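Local coordinates for putative protein (Aquifex aeolicus, PDB 1T6T) that is of unknown function but carries a Toprim domain, the fold found in topoisomerases, primases and RNase M5-like nucleases, and so may act on nucleic acids, at residues R77-M82 and V93-R98; F69-H74 and F100-N105. All coordinates share one frame; numbering follows the deposited sequence.

In the fold
Both contacts lie within the Toprim domain, their centres about 11 Å apart, and both draw on helices 73-88 and 96-101 or the loops beside them. Along the chain interaction 1 (77-82 with 93-98) is nested inside the loop closed by interaction 2 (69-74 with 100-105). The first spans the beta-alpha-beta unit made by strand 64-67, helix 73-88 and strand 92-94; the second joins the loop after strand 64-67 to residues 101 and 102. Arg98 ties them together, since its guanidinium stacks on Asn79 in interaction 1 while reaching the carbonyl oxygens of Phe69 and Asp70. The loop carrying Asp70 and Asp72, consistent with the acidic motif of Toprim proteins, is thus held partly through backbone carbonyls.

Interaction 1. Residues R77-M82 and V93-R98; sequences RINQKM and VDENFR
Asn79 leads the first segment into the contact, meeting both Glu95 and Arg98. With CG anti to the backbone N (chi1 -172°), its amide reaches out from helix 73-88. ND2 donates to Glu95 OE2 at 2.8 Å, a moderately bent bond (N-H...O 154°). OE2 lies in the amide plane, and the N-H reaches it on the anti side, somewhat above the carboxylate plane. The same amide lies flat against the Arg98 guanidinium, the planes 15° apart, with Asn79 CG 3.6 Å above one face and offset toward the rim. Asn79 OD1 comes 3.5 Å from Arg98 CD; this oxygen is buried here without a hydrogen-bond partner in the model. Cut back to alanine, this position is likely to leave Glu95 OE2 without its amide donor and the guanidinium face with much less cover.

One residue on, Gln80 points its CB away, yet its end folds back: NE2, bonded also to Glu76, donates to a water that in turn donates to Glu95 OE2 at 2.6 Å.

Both charged side chains have further partners: Glu95 OE1 makes a salt bridge with Lys83 and Arg98 NH2 with Glu76, while Arg98 NE donates to Phe69 O and NH2 also to Asp70 O. Asn79 also touches Leu67 of strand 64-67, as does Val93, so the contact bridges helix 73-88 and the start of helix 96-101 beside the sheet edge.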
ATOM      1  N   ARG B  77      -2.601   9.887   0.171  1.00 14.45           N
ATOM      2  CA  ARG B  77      -1.419  10.031  -0.673  1.00 13.86           C
ATOM      3  C   ARG B  77      -1.588   9.201  -1.943  1.00 12.72           C
ATOM      4  O   ARG B  77      -1.290   9.663  -3.047  1.00 11.76           O
ATOM      5  CB  ARG B  77      -0.167   9.574   0.077  1.00 15.52           C
ATOM      6  CG  ARG B  77       0.207  10.473   1.236  1.00 18.99           C
ATOM      7  CD  ARG B  77       1.316   9.857   2.068  1.00 21.03           C
ATOM      8  NE  ARG B  77       1.772  10.769   3.112  1.00 24.20           N
ATOM      9  CZ  ARG B  77       2.564  10.414   4.117  1.00 26.20           C
ATOM     10  NH1 ARG B  77       2.989   9.163   4.217  1.00 24.82           N
ATOM     11  NH2 ARG B  77       2.937  11.314   5.020  1.00 27.25           N
ATOM     12  N   ILE B  78      -2.069   7.973  -1.788  1.00 12.25           N
ATOM     13  CA  ILE B  78      -2.277   7.105  -2.940  1.00 13.31           C
ATOM     14  C   ILE B  78      -3.382   7.681  -3.824  1.00 13.24           C
ATOM     15  O   ILE B  78      -3.282   7.668  -5.051  1.00 11.66           O
ATOM     16  CB  ILE B  78      -2.665   5.675  -2.508  1.00 15.55           C
ATOM     17  CG1 ILE B  78      -1.528   5.059  -1.696  1.00 19.95           C
ATOM     18  CG2 ILE B  78      -2.951   4.815  -3.736  1.00 14.95           C
ATOM     19  CD1 ILE B  78      -1.809   3.650  -1.219  1.00 24.04           C
ATOM     20  N   ASN B  79      -4.436   8.191  -3.194  1.00 12.23           N
ATOM     21  CA  ASN B  79      -5.538   8.775  -3.942  1.00 13.53           C
ATOM     22  C   ASN B  79      -5.027   9.896  -4.840  1.00 13.94           C
ATOM     23  O   ASN B  79      -5.341   9.944  -6.025  1.00 13.63           O
ATOM     24  CB  ASN B  79      -6.596   9.344  -2.996  1.00 14.68           C
ATOM     25  CG  ASN B  79      -7.851   9.779  -3.729  1.00 15.26           C
ATOM     26  OD1 ASN B  79      -8.645   8.948  -4.163  1.00 15.61           O
ATOM     27  ND2 ASN B  79      -8.025  11.087  -3.883  1.00 16.37           N
ATOM     28  N   GLN B  80      -4.236  10.799  -4.267  1.00 14.18           N
ATOM     29  CA  GLN B  80      -3.701  11.926  -5.023  1.00 15.35           C
ATOM     30  C   GLN B  80      -2.788  11.482  -6.151  1.00 15.41           C
ATOM     31  O   GLN B  80      -2.856  12.010  -7.263  1.00 14.52           O
ATOM     32  CB  GLN B  80      -2.947  12.881  -4.097  1.00 17.32           C
ATOM     33  CG  GLN B  80      -3.844  13.586  -3.098  1.00 24.35           C
ATOM     34  CD  GLN B  80      -5.069  14.198  -3.762  1.00 26.92           C
ATOM     35  OE1 GLN B  80      -4.953  14.986  -4.704  1.00 26.88           O
ATOM     36  NE2 GLN B  80      -6.251  13.832  -3.273  1.00 28.08           N
ATOM     37  N   LYS B  81      -1.929  10.511  -5.859  1.00 14.22           N
ATOM     38  CA  LYS B  81      -0.998   9.983  -6.849  1.00 15.29           C
ATOM     39  C   LYS B  81      -1.746   9.379  -8.035  1.00 14.48           C
ATOM     40  O   LYS B  81      -1.443   9.671  -9.193  1.00 13.76           O
ATOM     41  CB  LYS B  81      -0.118   8.912  -6.204  1.00 17.83           C
ATOM     42  CG  LYS B  81       0.813   8.188  -7.162  1.00 22.68           C
ATOM     43  CD  LYS B  81       1.864   9.130  -7.713  1.00 28.85           C
ATOM     44  CE  LYS B  81       2.988   8.368  -8.386  1.00 32.11           C
ATOM     45  NZ  LYS B  81       4.082   9.288  -8.811  1.00 35.42           N
HETATM   46  N   MSE B  82      -2.725   8.528  -7.746  1.00 13.11           N
HETATM   47  CA  MSE B  82      -3.482   7.887  -8.811  1.00 13.66           C
HETATM   48  C   MSE B  82      -4.389   8.875  -9.540  1.00 12.18           C
HETATM   49  O   MSE B  82      -4.610   8.746 -10.736  1.00 12.33           O
HETATM   50  CB  MSE B  82      -4.294   6.716  -8.254  1.00 13.74           C
HETATM   51  CG  MSE B  82      -3.428   5.603  -7.675  1.00 19.08           C
HETATM   52 SE   MSE B  82      -2.156   4.917  -8.972  1.00 27.54          SE
HETATM   53  CE  MSE B  82      -3.448   4.549 -10.388  1.00 15.35           C
ATOM     54  N   VAL B  93     -11.692  10.714 -13.718  1.00 16.24           N
ATOM     55  CA  VAL B  93     -11.580  10.268 -12.335  1.00 17.75           C
ATOM     56  C   VAL B  93     -12.787  10.675 -11.493  1.00 18.84           C
ATOM     57  O   VAL B  93     -13.140  11.850 -11.420  1.00 18.35           O
ATOM     58  CB  VAL B  93     -10.288  10.839 -11.695  1.00 18.63           C
ATOM     59  CG1 VAL B  93     -10.193  10.435 -10.234  1.00 20.33           C
ATOM     60  CG2 VAL B  93      -9.074  10.339 -12.466  1.00 18.23           C
ATOM     61  N   ASP B  94     -13.419   9.691 -10.858  1.00 18.60           N
ATOM     62  CA  ASP B  94     -14.587   9.937 -10.021  1.00 18.14           C
ATOM     63  C   ASP B  94     -14.210   9.831  -8.545  1.00 17.79           C
ATOM     64  O   ASP B  94     -13.823   8.764  -8.072  1.00 18.11           O
ATOM     65  CB  ASP B  94     -15.681   8.913 -10.340  1.00 20.68           C
ATOM     66  CG  ASP B  94     -16.983   9.198  -9.617  1.00 24.96           C
ATOM     67  OD1 ASP B  94     -16.980   9.988  -8.651  1.00 25.53           O
ATOM     68  OD2 ASP B  94     -18.015   8.616 -10.012  1.00 28.65           O
ATOM     69  N   GLU B  95     -14.321  10.943  -7.822  1.00 16.16           N
ATOM     70  CA  GLU B  95     -14.007  10.966  -6.394  1.00 16.26           C
ATOM     71  C   GLU B  95     -15.274  11.154  -5.565  1.00 14.88           C
ATOM     72  O   GLU B  95     -15.215  11.203  -4.339  1.00 15.58           O
ATOM     73  CB  GLU B  95     -13.041  12.110  -6.069  1.00 17.07           C
ATOM     74  CG  GLU B  95     -11.620  11.903  -6.542  1.00 17.42           C
ATOM     75  CD  GLU B  95     -10.706  13.024  -6.088  1.00 21.95           C
ATOM     76  OE1 GLU B  95     -10.784  14.135  -6.659  1.00 22.27           O
ATOM     77  OE2 GLU B  95      -9.920  12.797  -5.145  1.00 21.75           O
ATOM     78  N   ASN B  96     -16.415  11.261  -6.235  1.00 16.08           N
ATOM     79  CA  ASN B  96     -17.676  11.469  -5.533  1.00 17.56           C
ATOM     80  C   ASN B  96     -18.009  10.419  -4.482  1.00 15.98           C
ATOM     81  O   ASN B  96     -18.495  10.754  -3.410  1.00 16.72           O
ATOM     82  CB  ASN B  96     -18.837  11.572  -6.525  1.00 21.43           C
ATOM     83  CG  ASN B  96     -18.707  12.766  -7.449  1.00 25.11           C
ATOM     84  OD1 ASN B  96     -18.313  13.851  -7.027  1.00 27.28           O
ATOM     85  ND2 ASN B  96     -19.050  12.575  -8.716  1.00 27.42           N
ATOM     86  N   PHE B  97     -17.758   9.150  -4.780  1.00 14.75           N
ATOM     87  CA  PHE B  97     -18.072   8.101  -3.820  1.00 13.10           C
ATOM     88  C   PHE B  97     -17.190   8.171  -2.589  1.00 13.19           C
ATOM     89  O   PHE B  97     -17.669   8.033  -1.460  1.00 14.21           O
ATOM     90  CB  PHE B  97     -17.964   6.730  -4.489  1.00 13.83           C
ATOM     91  CG  PHE B  97     -19.117   6.422  -5.396  1.00 12.25           C
ATOM     92  CD1 PHE B  97     -20.327   5.973  -4.876  1.00 16.15           C
ATOM     93  CD2 PHE B  97     -19.007   6.617  -6.769  1.00 14.31           C
ATOM     94  CE1 PHE B  97     -21.417   5.724  -5.713  1.00 16.16           C
ATOM     95  CE2 PHE B  97     -20.089   6.372  -7.614  1.00 15.33           C
ATOM     96  CZ  PHE B  97     -21.296   5.924  -7.083  1.00 17.18           C
ATOM     97  N   ARG B  98     -15.900   8.391  -2.806  1.00 12.45           N
ATOM     98  CA  ARG B  98     -14.965   8.491  -1.699  1.00 13.17           C
ATOM     99  C   ARG B  98     -15.273   9.738  -0.872  1.00 13.90           C
ATOM    100  O   ARG B  98     -15.284   9.688   0.356  1.00 13.29           O
ATOM    101  CB  ARG B  98     -13.528   8.556  -2.227  1.00 11.71           C
ATOM    102  CG  ARG B  98     -12.472   8.627  -1.131  1.00 10.61           C
ATOM    103  CD  ARG B  98     -11.076   8.427  -1.707  1.00 14.25           C
ATOM    104  NE  ARG B  98     -10.038   8.423  -0.676  1.00 15.10           N
ATOM    105  CZ  ARG B  98      -9.429   9.510  -0.216  1.00 17.56           C
ATOM    106  NH1 ARG B  98      -9.749  10.704  -0.695  1.00 17.30           N
ATOM    107  NH2 ARG B  98      -8.491   9.403   0.717  1.00 17.23           N
TER
HETATM  108  O   HOH W   1      -8.910  14.807  -3.882  1.00 36.48           O

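Interaction 2. Residues F69-H74 and F100-N105; sequences FDLDTH and FLKKWN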
ATOM      1  N   PHE B  69      -9.827   4.820  -2.155  1.00 15.58           N
ATOM      2  CA  PHE B  69      -8.757   4.537  -1.213  1.00 16.32           C
ATOM      3  C   PHE B  69      -9.202   4.979   0.174  1.00 16.73           C
ATOM      4  O   PHE B  69     -10.094   5.820   0.308  1.00 15.61           O
ATOM      5  CB  PHE B  69      -7.491   5.263  -1.648  1.00 16.18           C
ATOM      6  CG  PHE B  69      -6.976   4.793  -2.968  1.00 16.34           C
ATOM      7  CD1 PHE B  69      -6.396   3.534  -3.089  1.00 15.73           C
ATOM      8  CD2 PHE B  69      -7.127   5.575  -4.107  1.00 15.76           C
ATOM      9  CE1 PHE B  69      -5.980   3.059  -4.328  1.00 18.05           C
ATOM     10  CE2 PHE B  69      -6.712   5.108  -5.351  1.00 17.52           C
ATOM     11  CZ  PHE B  69      -6.139   3.848  -5.463  1.00 16.92           C
ATOM     12  N   ASP B  70      -8.598   4.398   1.205  1.00 16.01           N
ATOM     13  CA  ASP B  70      -8.964   4.738   2.572  1.00 17.10           C
ATOM     14  C   ASP B  70      -8.823   6.229   2.838  1.00 16.91           C
ATOM     15  O   ASP B  70      -8.102   6.929   2.133  1.00 17.19           O
ATOM     16  CB  ASP B  70      -8.123   3.937   3.567  1.00 18.72           C
ATOM     17  CG  ASP B  70      -8.330   2.438   3.422  1.00 20.84           C
ATOM     18  OD1 ASP B  70      -9.386   2.030   2.895  1.00 23.57           O
ATOM     19  OD2 ASP B  70      -7.445   1.668   3.845  1.00 28.81           O
ATOM     20  N   LEU B  71      -9.526   6.702   3.861  1.00 16.95           N
ATOM     21  CA  LEU B  71      -9.519   8.113   4.209  1.00 18.83           C
ATOM     22  C   LEU B  71      -8.439   8.517   5.201  1.00 21.30           C
ATOM     23  O   LEU B  71      -8.524   9.579   5.808  1.00 25.04           O
ATOM     24  CB  LEU B  71     -10.896   8.522   4.745  1.00 18.99           C
ATOM     25  CG  LEU B  71     -12.044   8.437   3.732  1.00 21.04           C
ATOM     26  CD1 LEU B  71     -13.354   8.802   4.400  1.00 22.92           C
ATOM     27  CD2 LEU B  71     -11.767   9.374   2.569  1.00 22.18           C
ATOM     28  N   ASP B  72      -7.425   7.677   5.365  1.00 22.27           N
ATOM     29  CA  ASP B  72      -6.333   8.000   6.274  1.00 25.21           C
ATOM     30  C   ASP B  72      -5.201   8.624   5.456  1.00 25.36           C
ATOM     31  O   ASP B  72      -5.313   8.757   4.237  1.00 23.27           O
ATOM     32  CB  ASP B  72      -5.863   6.738   7.012  1.00 26.66           C
ATOM     33  CG  ASP B  72      -5.289   5.688   6.086  1.00 28.99           C
ATOM     34  OD1 ASP B  72      -5.599   5.706   4.878  1.00 28.44           O
ATOM     35  OD2 ASP B  72      -4.529   4.825   6.577  1.00 34.41           O
ATOM     36  N   THR B  73      -4.121   9.023   6.119  1.00 25.41           N
ATOM     37  CA  THR B  73      -3.000   9.648   5.424  1.00 25.22           C
ATOM     38  C   THR B  73      -2.458   8.791   4.288  1.00 22.27           C
ATOM     39  O   THR B  73      -2.201   9.288   3.192  1.00 22.27           O
ATOM     40  CB  THR B  73      -1.846   9.955   6.394  1.00 27.36           C
ATOM     41  OG1 THR B  73      -2.322  10.809   7.437  1.00 29.76           O
ATOM     42  CG2 THR B  73      -0.703  10.649   5.661  1.00 28.90           C
ATOM     43  N   HIS B  74      -2.276   7.505   4.562  1.00 21.00           N
ATOM     44  CA  HIS B  74      -1.759   6.569   3.574  1.00 21.75           C
ATOM     45  C   HIS B  74      -2.668   6.519   2.344  1.00 20.45           C
ATOM     46  O   HIS B  74      -2.194   6.545   1.208  1.00 19.02           O
ATOM     47  CB  HIS B  74      -1.630   5.182   4.214  1.00 24.45           C
ATOM     48  CG  HIS B  74      -1.101   4.128   3.291  1.00 28.04           C
ATOM     49  ND1 HIS B  74      -1.915   3.389   2.460  1.00 28.98           N
ATOM     50  CD2 HIS B  74       0.160   3.684   3.077  1.00 29.66           C
ATOM     51  CE1 HIS B  74      -1.177   2.533   1.773  1.00 31.47           C
ATOM     52  NE2 HIS B  74       0.085   2.692   2.129  1.00 30.40           N
ATOM     53  N   PHE B 100     -18.044  11.205  -0.453  1.00 17.57           N
ATOM     54  CA  PHE B 100     -19.292  11.053   0.282  1.00 19.72           C
ATOM     55  C   PHE B 100     -19.050  10.392   1.642  1.00 19.46           C
ATOM     56  O   PHE B 100     -19.685  10.749   2.636  1.00 19.94           O
ATOM     57  CB  PHE B 100     -20.289  10.221  -0.523  1.00 22.42           C
ATOM     58  CG  PHE B 100     -21.723  10.559  -0.229  1.00 28.03           C
ATOM     59  CD1 PHE B 100     -22.318  11.674  -0.812  1.00 30.32           C
ATOM     60  CD2 PHE B 100     -22.466   9.787   0.659  1.00 29.74           C
ATOM     61  CE1 PHE B 100     -23.639  12.018  -0.512  1.00 32.06           C
ATOM     62  CE2 PHE B 100     -23.785  10.123   0.965  1.00 30.64           C
ATOM     63  CZ  PHE B 100     -24.371  11.241   0.378  1.00 31.19           C
ATOM     64  N   LEU B 101     -18.123   9.440   1.686  1.00 16.84           N
ATOM     65  CA  LEU B 101     -17.812   8.736   2.925  1.00 17.40           C
ATOM     66  C   LEU B 101     -17.208   9.645   3.992  1.00 18.80           C
ATOM     67  O   LEU B 101     -17.233   9.318   5.181  1.00 18.44           O
ATOM     68  CB  LEU B 101     -16.850   7.572   2.652  1.00 17.21           C
ATOM     69  CG  LEU B 101     -17.341   6.438   1.744  1.00 17.49           C
ATOM     70  CD1 LEU B 101     -16.239   5.394   1.590  1.00 15.71           C
ATOM     71  CD2 LEU B 101     -18.592   5.809   2.333  1.00 17.09           C
ATOM     72  N   LYS B 102     -16.664  10.781   3.572  1.00 18.56           N
ATOM     73  CA  LYS B 102     -16.046  11.710   4.508  1.00 20.95           C
ATOM     74  C   LYS B 102     -17.029  12.260   5.540  1.00 22.38           C
ATOM     75  O   LYS B 102     -16.617  12.765   6.584  1.00 22.29           O
ATOM     76  CB  LYS B 102     -15.394  12.864   3.744  1.00 20.81           C
ATOM     77  CG  LYS B 102     -14.224  12.431   2.874  1.00 20.48           C
ATOM     78  CD  LYS B 102     -13.663  13.595   2.073  1.00 21.57           C
ATOM     79  CE  LYS B 102     -12.440  13.172   1.279  1.00 22.82           C
ATOM     80  NZ  LYS B 102     -11.905  14.294   0.461  1.00 23.03           N
ATOM     81  N   LYS B 103     -18.323  12.149   5.254  1.00 22.06           N
ATOM     82  CA  LYS B 103     -19.343  12.647   6.170  1.00 25.08           C
ATOM     83  C   LYS B 103     -19.764  11.599   7.194  1.00 24.69           C
ATOM     84  O   LYS B 103     -20.459  11.915   8.159  1.00 24.33           O
ATOM     85  CB  LYS B 103     -20.574  13.123   5.393  1.00 27.93           C
ATOM     86  CG  LYS B 103     -21.379  12.004   4.742  1.00 33.39           C
ATOM     87  CD  LYS B 103     -22.557  12.551   3.943  1.00 38.24           C
ATOM     88  CE  LYS B 103     -22.089  13.372   2.748  1.00 40.03           C
ATOM     89  NZ  LYS B 103     -23.227  14.000   2.020  1.00 43.49           N
ATOM     90  N   TRP B 104     -19.344  10.353   6.991  1.00 21.56           N
ATOM     91  CA  TRP B 104     -19.702   9.285   7.916  1.00 21.24           C
ATOM     92  C   TRP B 104     -18.505   8.775   8.702  1.00 19.44           C
ATOM     93  O   TRP B 104     -17.362   9.117   8.406  1.00 18.41           O
ATOM     94  CB  TRP B 104     -20.364   8.122   7.169  1.00 22.46           C
ATOM     95  CG  TRP B 104     -21.638   8.510   6.474  1.00 25.61           C
ATOM     96  CD1 TRP B 104     -22.558   9.427   6.901  1.00 26.45           C
ATOM     97  CD2 TRP B 104     -22.144   7.977   5.245  1.00 27.16           C
ATOM     98  NE1 TRP B 104     -23.604   9.498   6.011  1.00 26.36           N
ATOM     99  CE2 TRP B 104     -23.377   8.618   4.987  1.00 28.24           C
ATOM    100  CE3 TRP B 104     -21.677   7.017   4.337  1.00 27.34           C
ATOM    101  CZ2 TRP B 104     -24.151   8.331   3.856  1.00 30.13           C
ATOM    102  CZ3 TRP B 104     -22.446   6.731   3.212  1.00 29.00           C
ATOM    103  CH2 TRP B 104     -23.670   7.387   2.983  1.00 29.83           C
ATOM    104  N   ASN B 105     -18.772   7.957   9.710  1.00 19.81           N
ATOM    105  CA  ASN B 105     -17.702   7.428  10.532  1.00 20.73           C
ATOM    106  C   ASN B 105     -17.063   6.195   9.911  1.00 20.49           C
ATOM    107  O   ASN B 105     -17.368   5.059  10.277  1.00 18.75           O
ATOM    108  CB  ASN B 105     -18.210   7.100  11.931  1.00 22.61           C
ATOM    109  CG  ASN B 105     -17.090   6.736  12.873  1.00 25.24           C
ATOM    110  OD1 ASN B 105     -15.914   6.806  12.506  1.00 23.53           O
ATOM    111  ND2 ASN B 105     -17.439   6.349  14.094  1.00 28.83           N
TER
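Leu71 meets Leu101 and Lys102 through apolar contacts alone, with no hydrogen bond between the two segments. CD1 lies mainly against the backbone where the two partners join, 4.0 Å from Leu101 C and 3.9 Å from Lys102 N; it touches Leu101 CB at 4.1 Å and reaches Lys102 CG as well. CD2 lies along the aliphatic part of Lys102, 3.9 Å from its CG and 4.1 Å from its CE. The lysine chain is extended beyond CG, and its methylenes pass obliquely across the leucine's branched end.

The polar groups find their partners elsewhere, within their own segment or outside both. Lys102 NZ bonds Asn99 OD1, and Trp104 N closes a type I turn on Leu101 O at 3.0 Å. In the other segment Asp72 is the N-cap of helix 73-88, its OD1 accepting from Gly75 N, while Asp70 OD1 accepts from Ile109 N and OD2 is hydrogen-bonded to His108 ND1. Asp70 and Asp72 form an Asp-x-Asp pair consistent with the acidic motif that binds metal in Toprim enzymes.

The chemistry thus implies a small, wholly apolar contact, with no polar bond to set its direction: Leu71, between these two aspartates, turns its methyls to residues 101 and 102 and leaves the carboxylates to other partners.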